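Local structure of oxidoreductase, 2OG-Fe oxygenase family protein, putative, expressed (5XOI) at residues A[23-28]-A[158-163]; A[87-92]-A[226-231]; A[128-131]-A[135-138]. The protein probably acts as an iron(II)- and 2-oxoglutarate-dependent dioxygenase of the AlkB family, seen here as its C-terminal oxygenase domain. All coordinates share one frame; numbering follows the deposited sequence.

In the fold
The three contacts illustrate how a double-stranded beta-helix divides its work between an outer, helix-covered layer and an inner metal pocket. Contacts 1 and 2, centred 14 Å apart, bring two helices onto one face of the major sheet and merge there: Ile-28 CG1 lies 3.6 Å from Phe-89 CE1. Beneath, a probable backbone hydrogen bond of 2.7 Å from Phe-158 N to Leu-226 O ties neighbouring strands 155-161 and 223-229 together. Contact 3, centred 16 Å from contact 1 and 19 Å from contact 2, lies on the pocket side. Its side chains approach the manganese ion to about 5 Å, against about 13 Å for contact 1 and 11 Å for contact 2.

Contact 1 of 3, residues A[23-28]-A[158-163]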
loop_
_atom_site.group_PDB
_atom_site.type_symbol
_atom_site.label_atom_id
_atom_site.label_comp_id
_atom_site.label_asym_id
_atom_site.label_seq_id
_atom_site.Cartn_x
_atom_site.Cartn_y
_atom_site.Cartn_z
ATOM N N ASP A 23 -15.610 9.443 5.384
ATOM C CA ASP A 23 -15.168 9.642 6.759
ATOM C C ASP A 23 -13.978 8.752 7.085
ATOM O O ASP A 23 -13.171 9.095 7.955
ATOM C CB ASP A 23 -16.323 9.379 7.732
ATOM C CG ASP A 23 -17.210 10.607 7.942
ATOM O OD1 ASP A 23 -16.775 11.732 7.614
ATOM O OD2 ASP A 23 -18.346 10.452 8.447
ATOM N N ASP A 24 -13.855 7.613 6.400
ATOM C CA ASP A 24 -12.716 6.734 6.626
ATOM C C ASP A 24 -11.425 7.356 6.117
ATOM O O ASP A 24 -10.385 7.229 6.768
ATOM C CB ASP A 24 -12.943 5.382 5.963
ATOM C CG ASP A 24 -14.045 4.602 6.634
ATOM O OD1 ASP A 24 -14.297 4.867 7.833
ATOM O OD2 ASP A 24 -14.650 3.740 5.973
ATOM N N GLN A 25 -11.465 8.007 4.949
ATOM C CA GLN A 25 -10.279 8.708 4.454
ATOM C C GLN A 25 -9.860 9.800 5.428
ATOM O O GLN A 25 -8.675 9.949 5.754
ATOM C CB GLN A 25 -10.552 9.304 3.071
ATOM C CG GLN A 25 -10.642 8.293 1.942
ATOM C CD GLN A 25 -10.674 8.953 0.577
ATOM O OE1 GLN A 25 -9.764 9.706 0.210
ATOM N NE2 GLN A 25 -11.727 8.677 -0.188
ATOM N N VAL A 26 -10.825 10.581 5.909
ATOM C CA VAL A 26 -10.491 11.613 6.885
ATOM C C VAL A 26 -9.912 10.983 8.141
ATOM O O VAL A 26 -8.906 11.454 8.686
ATOM C CB VAL A 26 -11.726 12.469 7.199
ATOM C CG1 VAL A 26 -11.388 13.504 8.269
ATOM C CG2 VAL A 26 -12.222 13.125 5.931
ATOM N N ASP A 27 -10.530 9.897 8.607
ATOM C CA ASP A 27 -10.073 9.243 9.825
ATOM C C ASP A 27 -8.674 8.673 9.642
ATOM O O ASP A 27 -7.850 8.735 10.561
ATOM C CB ASP A 27 -11.061 8.141 10.213
ATOM C CG ASP A 27 -10.717 7.474 11.527
ATOM O OD1 ASP A 27 -10.369 8.181 12.493
ATOM O OD2 ASP A 27 -10.823 6.232 11.595
ATOM N N ILE A 28 -8.393 8.122 8.458
ATOM C CA ILE A 28 -7.084 7.528 8.202
ATOM C C ILE A 28 -6.007 8.605 8.222
ATOM O O ILE A 28 -4.954 8.429 8.839
ATOM C CB ILE A 28 -7.083 6.751 6.873
ATOM C CG1 ILE A 28 -7.889 5.456 7.006
ATOM C CG2 ILE A 28 -5.654 6.424 6.451
ATOM C CD1 ILE A 28 -8.356 4.903 5.679
ATOM N N PHE A 158 -3.646 1.145 0.412
ATOM C CA PHE A 158 -4.546 2.302 0.425
ATOM C C PHE A 158 -3.847 3.500 -0.206
ATOM O O PHE A 158 -2.668 3.739 0.058
ATOM C CB PHE A 158 -4.926 2.732 1.852
ATOM C CG PHE A 158 -5.698 1.722 2.666
ATOM C CD1 PHE A 158 -6.138 0.523 2.136
ATOM C CD2 PHE A 158 -6.003 2.022 3.990
ATOM C CE1 PHE A 158 -6.858 -0.371 2.917
ATOM C CE2 PHE A 158 -6.719 1.145 4.775
ATOM C CZ PHE A 158 -7.147 -0.061 4.242
ATOM N N SER A 159 -4.597 4.303 -0.964
ATOM C CA SER A 159 -4.076 5.532 -1.555
ATOM C C SER A 159 -4.929 6.708 -1.097
ATOM O O SER A 159 -6.159 6.633 -1.141
ATOM C CB SER A 159 -4.063 5.464 -3.091
ATOM O OG SER A 159 -3.088 4.552 -3.571
ATOM N N LEU A 160 -4.283 7.794 -0.660
ATOM C CA LEU A 160 -5.013 8.982 -0.226
ATOM C C LEU A 160 -4.247 10.232 -0.629
ATOM O O LEU A 160 -3.016 10.259 -0.569
ATOM C CB LEU A 160 -5.245 8.998 1.296
ATOM C CG LEU A 160 -6.006 7.835 1.945
ATOM C CD1 LEU A 160 -5.073 6.677 2.261
ATOM C CD2 LEU A 160 -6.691 8.307 3.212
ATOM N N GLY A 161 -4.985 11.275 -1.016
ATOM C CA GLY A 161 -4.348 12.528 -1.392
ATOM C C GLY A 161 -4.125 12.643 -2.886
ATOM O O GLY A 161 -4.997 12.277 -3.678
ATOM N N ASP A 162 -2.972 13.170 -3.289
ATOM C CA ASP A 162 -2.653 13.279 -4.709
ATOM C C ASP A 162 -2.549 11.905 -5.372
ATOM O O ASP A 162 -2.155 10.913 -4.750
ATOM C CB ASP A 162 -1.334 14.023 -4.892
ATOM C CG ASP A 162 -1.448 15.500 -4.576
ATOM O OD1 ASP A 162 -2.550 16.081 -4.760
ATOM O OD2 ASP A 162 -0.423 16.084 -4.153
ATOM N N THR A 163 -2.874 11.870 -6.658
ATOM C CA THR A 163 -2.810 10.642 -7.440
ATOM C C THR A 163 -1.364 10.219 -7.673
ATOM O O THR A 163 -0.490 11.060 -7.922
ATOM C CB THR A 163 -3.510 10.867 -8.776
ATOM O OG1 THR A 163 -4.888 11.187 -8.533
ATOM C CG2 THR A 163 -3.393 9.630 -9.688
#
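Gln-25 of helix 22-37 and Leu-160 of strand 155-161 mark the closest backbone approach, their CA atoms 7.1 Å apart, where the helix segment crosses the strand at -84° with the short axes 9.7 Å from each other. The contact belongs to the helix-covered outer face of the major sheet in a double-stranded beta-helix, the core fold of 2-oxoglutarate oxygenases. A nearly perpendicular crossing confines the touching surface to one turn of helix and two alternate strand residues, Phe-158 and Leu-160, both pointing at the helix.

One methyl group does most of the joining. Leu-160 CD2 rises to the helix backbone and lies 3.6 Å from Gln-25 O, a van der Waals approach to the carbonyl. Around Leu-160 CD2 stand Gln-25 CB at 4.0 Å and Ile-28 CG2 at 3.9 Å, placing it between side chains three residues, nearly one turn, apart on the helix. Gln-25 and Leu-160 run past each other in opposite directions, whereas Ile-28 meets Leu-160 at about a right angle.

The amide of Gln-25 is buried but well supplied with partners: OE1 bonds Ser-184 OG, a hydroxyl that also pairs with Gly-161 N, and NE2 bonds Leu-20 O. Ser-184 thereby adds a polar tie between helix and strand beside the apolar packing. Between the two sheet residues that face the helix, Ser-159 turns the other way and bonds Arg-223, a 2-oxoglutarate-binding residue, so this strand has one face toward the helix layer and the other toward the cosubstrate site.

Ile-28 splits its branches between the strand residues. With CG1 beside the backbone N (chi1 -72°) and CG2 anti to it, CG1 carries CD1 toward Phe-158; the two side chains cross at about a right angle, and Ile-28 CD1 ends 4.1 Å from Phe-158 CD2.

Contact 2 of 3, residues A[87-92]-A[226-231]; sequences EVFSKI and LTFRQH
Phe-89 makes a wholly apolar helix-on-sheet contact with Leu-226 and Phe-228, buried where the start of helix 87-106 lies over strand 223-229 in the major sheet of the double-stranded beta-helix. Three hydrophobic side chains carry the packing. The strand alternates: Leu-226 and Phe-228 point to the helix, while Thr-227 and Arg-229 project to the other side, Arg-229 being one of the residues that bind 2-oxoglutarate, although its side chain is not modelled past CB here.

Phe-89 spans both strand residues: CE2 and CD2 of its ring meet Leu-226 CD2, while CB, with some help from ring atom CD2, meets the end of the Phe-228 ring. CG sits beside the backbone N and anti to the carbonyl carbon (chi1 -70°), which turns the ring toward Leu-226. The two phenylalanine side chains cross at about a right angle, the far end of the Phe-228 ring, CZ, lying 3.8 Å from Phe-89 CB. Phe-228 also meets the Phe-158 ring, their planes inclined at about 55°, which continues the aromatic packing to the next strand. The nearest approach belongs to the leucine: Leu-226 CD2 comes obliquely to the Phe-89 ring, 3.6 Å from Phe-89 CE2.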
loop_
_atom_site.group_PDB
_atom_site.type_symbol
_atom_site.label_atom_id
_atom_site.label_comp_id
_atom_site.label_asym_id
_atom_site.label_seq_id
_atom_site.Cartn_x
_atom_site.Cartn_y
_atom_site.Cartn_z
ATOM N N GLU A 87 -7.573 -1.295 14.571
ATOM C CA GLU A 87 -8.472 -2.361 14.130
ATOM C C GLU A 87 -9.364 -1.912 12.981
ATOM O O GLU A 87 -9.752 -2.730 12.140
ATOM C CB GLU A 87 -9.330 -2.858 15.292
ATOM C CG GLU A 87 -9.824 -4.290 15.096
ATOM C CD GLU A 87 -10.094 -5.004 16.411
ATOM O OE1 GLU A 87 -10.325 -4.307 17.423
ATOM O OE2 GLU A 87 -10.068 -6.256 16.434
ATOM N N VAL A 88 -9.691 -0.620 12.912
ATOM C CA VAL A 88 -10.500 -0.146 11.793
ATOM C C VAL A 88 -9.747 -0.311 10.477
ATOM O O VAL A 88 -10.350 -0.611 9.438
ATOM C CB VAL A 88 -10.951 1.308 12.027
ATOM C CG1 VAL A 88 -9.763 2.259 12.051
ATOM C CG2 VAL A 88 -11.966 1.723 10.958
ATOM N N PHE A 89 -8.418 -0.144 10.500
ATOM C CA PHE A 89 -7.625 -0.365 9.292
ATOM C C PHE A 89 -7.723 -1.819 8.849
ATOM O O PHE A 89 -7.958 -2.110 7.668
ATOM C CB PHE A 89 -6.152 0.006 9.530
ATOM C CG PHE A 89 -5.880 1.494 9.683
ATOM C CD1 PHE A 89 -6.905 2.420 9.762
ATOM C CD2 PHE A 89 -4.571 1.949 9.743
ATOM C CE1 PHE A 89 -6.631 3.778 9.911
ATOM C CE2 PHE A 89 -4.279 3.302 9.891
ATOM C CZ PHE A 89 -5.314 4.220 9.980
ATOM N N SER A 90 -7.550 -2.744 9.796
ATOM C CA SER A 90 -7.638 -4.172 9.491
ATOM C C SER A 90 -9.015 -4.540 8.958
ATOM O O SER A 90 -9.129 -5.384 8.065
ATOM C CB SER A 90 -7.319 -5.007 10.736
ATOM O OG SER A 90 -5.958 -4.882 11.110
ATOM N N LYS A 91 -10.068 -3.917 9.499
ATOM C CA LYS A 91 -11.429 -4.174 9.017
ATOM C C LYS A 91 -11.579 -3.799 7.548
ATOM O O LYS A 91 -12.149 -4.559 6.750
ATOM C CB LYS A 91 -12.428 -3.397 9.869
ATOM C CG LYS A 91 -13.871 -3.403 9.361
ATOM C CD LYS A 91 -14.424 -1.975 9.211
ATOM C CE LYS A 91 -15.681 -1.923 8.340
ATOM N NZ LYS A 91 -16.319 -0.574 8.333
ATOM N N ILE A 92 -11.085 -2.615 7.176
ATOM C CA ILE A 92 -11.189 -2.160 5.795
ATOM C C ILE A 92 -10.405 -3.081 4.870
ATOM O O ILE A 92 -10.859 -3.402 3.770
ATOM C CB ILE A 92 -10.711 -0.702 5.664
ATOM C CG1 ILE A 92 -11.609 0.235 6.483
ATOM C CG2 ILE A 92 -10.710 -0.282 4.200
ATOM C CD1 ILE A 92 -11.111 1.678 6.536
ATOM N N LEU A 226 -0.806 3.534 2.524
ATOM C CA LEU A 226 -0.711 2.530 3.576
ATOM C C LEU A 226 -0.661 1.174 2.897
ATOM O O LEU A 226 -1.598 0.801 2.185
ATOM C CB LEU A 226 -1.900 2.623 4.547
ATOM C CG LEU A 226 -1.933 3.888 5.426
ATOM C CD1 LEU A 226 -2.484 5.093 4.656
ATOM C CD2 LEU A 226 -2.764 3.641 6.691
ATOM N N THR A 227 0.419 0.432 3.121
ATOM C CA THR A 227 0.612 -0.854 2.463
ATOM C C THR A 227 0.611 -1.942 3.525
ATOM O O THR A 227 1.496 -1.958 4.388
ATOM C CB THR A 227 1.916 -0.839 1.662
ATOM O OG1 THR A 227 1.732 0.003 0.513
ATOM C CG2 THR A 227 2.276 -2.241 1.201
ATOM N N PHE A 228 -0.383 -2.840 3.466
ATOM C CA PHE A 228 -0.592 -3.874 4.482
ATOM C C PHE A 228 -0.084 -5.221 3.979
ATOM O O PHE A 228 -0.385 -5.615 2.848
ATOM C CB PHE A 228 -2.077 -4.003 4.842
ATOM C CG PHE A 228 -2.690 -2.750 5.429
ATOM C CD1 PHE A 228 -3.179 -1.750 4.606
ATOM C CD2 PHE A 228 -2.777 -2.586 6.808
ATOM C CE1 PHE A 228 -3.747 -0.603 5.142
ATOM C CE2 PHE A 228 -3.343 -1.432 7.356
ATOM C CZ PHE A 228 -3.824 -0.442 6.522
ATOM N N ARG A 229 0.660 -5.944 4.828
ATOM C CA ARG A 229 1.129 -7.283 4.491
ATOM C C ARG A 229 1.054 -8.189 5.713
ATOM O O ARG A 229 0.914 -7.737 6.852
ATOM C CB ARG A 229 2.571 -7.256 3.951
ATOM N N GLN A 230 1.152 -9.489 5.462
ATOM C CA GLN A 230 1.243 -10.481 6.521
ATOM C C GLN A 230 2.636 -11.100 6.457
ATOM O O GLN A 230 3.026 -11.660 5.427
ATOM C CB GLN A 230 0.148 -11.543 6.384
ATOM C CG GLN A 230 0.133 -12.531 7.555
ATOM C CD GLN A 230 -1.140 -13.359 7.638
ATOM O OE1 GLN A 230 -2.102 -13.126 6.907
ATOM N NE2 GLN A 230 -1.153 -14.328 8.549
ATOM N N HIS A 231 3.390 -10.965 7.545
ATOM C CA HIS A 231 4.753 -11.498 7.644
ATOM C C HIS A 231 4.808 -12.998 7.380
ATOM O O HIS A 231 4.004 -13.756 7.941
ATOM C CB HIS A 231 5.323 -11.201 9.032
ATOM C CG HIS A 231 6.802 -11.414 9.146
ATOM N ND1 HIS A 231 7.654 -11.345 8.064
ATOM C CD2 HIS A 231 7.579 -11.700 10.217
ATOM C CE1 HIS A 231 8.893 -11.569 8.465
ATOM N NE2 HIS A 231 8.875 -11.790 9.767
#

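Contact 3 of 3, residues A[128-131]-A[135-138]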
loop_
_atom_site.group_PDB
_atom_site.type_symbol
_atom_site.label_atom_id
_atom_site.label_comp_id
_atom_site.label_asym_id
_atom_site.label_seq_id
_atom_site.Cartn_x
_atom_site.Cartn_y
_atom_site.Cartn_z
ATOM N N ASN A 128 3.733 5.247 3.823
ATOM C CA ASN A 128 4.633 6.052 2.998
ATOM C C ASN A 128 4.005 7.417 2.772
ATOM O O ASN A 128 2.848 7.501 2.349
ATOM C CB ASN A 128 4.867 5.399 1.628
ATOM C CG ASN A 128 5.589 4.072 1.716
ATOM O OD1 ASN A 128 6.764 4.022 2.097
ATOM N ND2 ASN A 128 4.897 2.980 1.346
ATOM N N PHE A 129 4.764 8.485 2.997
ATOM C CA PHE A 129 4.296 9.806 2.603
ATOM C C PHE A 129 5.229 10.388 1.545
ATOM O O PHE A 129 6.443 10.482 1.763
ATOM C CB PHE A 129 4.183 10.769 3.772
ATOM C CG PHE A 129 3.670 12.107 3.339
ATOM C CD1 PHE A 129 2.379 12.221 2.866
ATOM C CD2 PHE A 129 4.499 13.216 3.309
ATOM C CE1 PHE A 129 1.897 13.429 2.424
ATOM C CE2 PHE A 129 4.015 14.431 2.864
ATOM C CZ PHE A 129 2.719 14.526 2.416
ATOM N N TYR A 130 4.650 10.775 0.410
ATOM C CA TYR A 130 5.347 11.384 -0.715
ATOM C C TYR A 130 4.939 12.844 -0.798
ATOM O O TYR A 130 3.744 13.138 -0.827
ATOM C CB TYR A 130 4.954 10.713 -2.042
ATOM C CG TYR A 130 5.152 9.216 -2.157
ATOM C CD1 TYR A 130 4.245 8.333 -1.595
ATOM C CD2 TYR A 130 6.234 8.697 -2.857
ATOM C CE1 TYR A 130 4.415 6.953 -1.717
ATOM C CE2 TYR A 130 6.420 7.324 -2.984
ATOM C CZ TYR A 130 5.506 6.461 -2.419
ATOM O OH TYR A 130 5.704 5.106 -2.568
ATOM N N THR A 131 5.905 13.759 -0.868
ATOM C CA THR A 131 5.559 15.113 -1.287
ATOM C C THR A 131 5.414 15.128 -2.812
ATOM O O THR A 131 5.450 14.084 -3.474
ATOM C CB THR A 131 6.579 16.126 -0.777
ATOM O OG1 THR A 131 7.894 15.733 -1.172
ATOM C CG2 THR A 131 6.520 16.190 0.740
ATOM N N LYS A 135 8.864 9.767 -5.489
ATOM C CA LYS A 135 9.025 8.615 -6.374
ATOM C C LYS A 135 9.499 7.443 -5.528
ATOM O O LYS A 135 10.107 7.631 -4.470
ATOM C CB LYS A 135 10.059 8.862 -7.482
ATOM C CG LYS A 135 9.690 9.862 -8.551
ATOM C CD LYS A 135 10.712 9.775 -9.675
ATOM C CE LYS A 135 10.511 10.844 -10.729
ATOM N NZ LYS A 135 11.484 10.618 -11.839
ATOM N N LEU A 136 9.232 6.235 -6.019
ATOM C CA LEU A 136 9.723 4.999 -5.402
ATOM C C LEU A 136 9.997 4.028 -6.539
ATOM O O LEU A 136 9.082 3.727 -7.310
ATOM C CB LEU A 136 8.709 4.411 -4.415
ATOM C CG LEU A 136 9.074 3.071 -3.766
ATOM C CD1 LEU A 136 10.365 3.190 -2.924
ATOM C CD2 LEU A 136 7.919 2.475 -2.937
ATOM N N GLY A 137 11.238 3.539 -6.640
ATOM C CA GLY A 137 11.641 2.735 -7.782
ATOM C C GLY A 137 11.058 1.330 -7.777
ATOM O O GLY A 137 10.521 0.841 -6.788
ATOM N N LEU A 138 11.160 0.664 -8.934
ATOM C CA LEU A 138 10.639 -0.700 -9.055
ATOM C C LEU A 138 11.295 -1.644 -8.049
ATOM O O LEU A 138 12.516 -1.665 -7.894
ATOM C CB LEU A 138 10.860 -1.233 -10.479
ATOM C CG LEU A 138 10.077 -0.516 -11.576
ATOM C CD1 LEU A 138 10.393 -1.154 -12.914
ATOM C CD2 LEU A 138 8.574 -0.599 -11.288
#
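Tyr-130 presents the edge of its ring, not a face, to Lys-135 and Leu-136, where the chain leaves the major sheet of the double-stranded beta-helix at strand 124-131 and enters the minor sheet at strand 134-139. No hydrogen bond links the two segments; the tyrosine side chain makes the connection between them.

The CD2-CE2 side of the ring runs along the start of the second strand. Tyr-130 CD2 lies 3.9 Å from Lys-135 N, and Tyr-130 CE2 is 4.0 Å from Leu-136 CB, which is in the plane of the ring. The Lys-135 side chain itself points away, so that residue contributes its backbone. Leu-136 crosses the tyrosine obliquely; with CG anti to its backbone N (chi1 177°), its branched end extends past the phenol oxygen.

The hydroxyl is thus flanked by hydrocarbon on this side, while its polar bond goes to succinate O2, in keeping with the role of Tyr-130 in binding 2-oxoglutarate. Two residues earlier, Asn-128, which also binds 2-oxoglutarate, gives OD1 to Arg-48 NH1 and directs ND2 at Asn-225 OD1, which fixes both ends of its amide. A phenylalanine in place of Tyr-130 would probably leave succinate O2 without this hydrogen-bond partner and Leu-136 CD2 without the oxygen it packs against.

Further along the second strand Gly-137 O bonds ND1 of His-139, a manganese ligand, which ties the second strand's backbone to the metal site. At the ring's end, Tyr-130 OH stands 3.5 Å from the Leu-136 CD2 methyl.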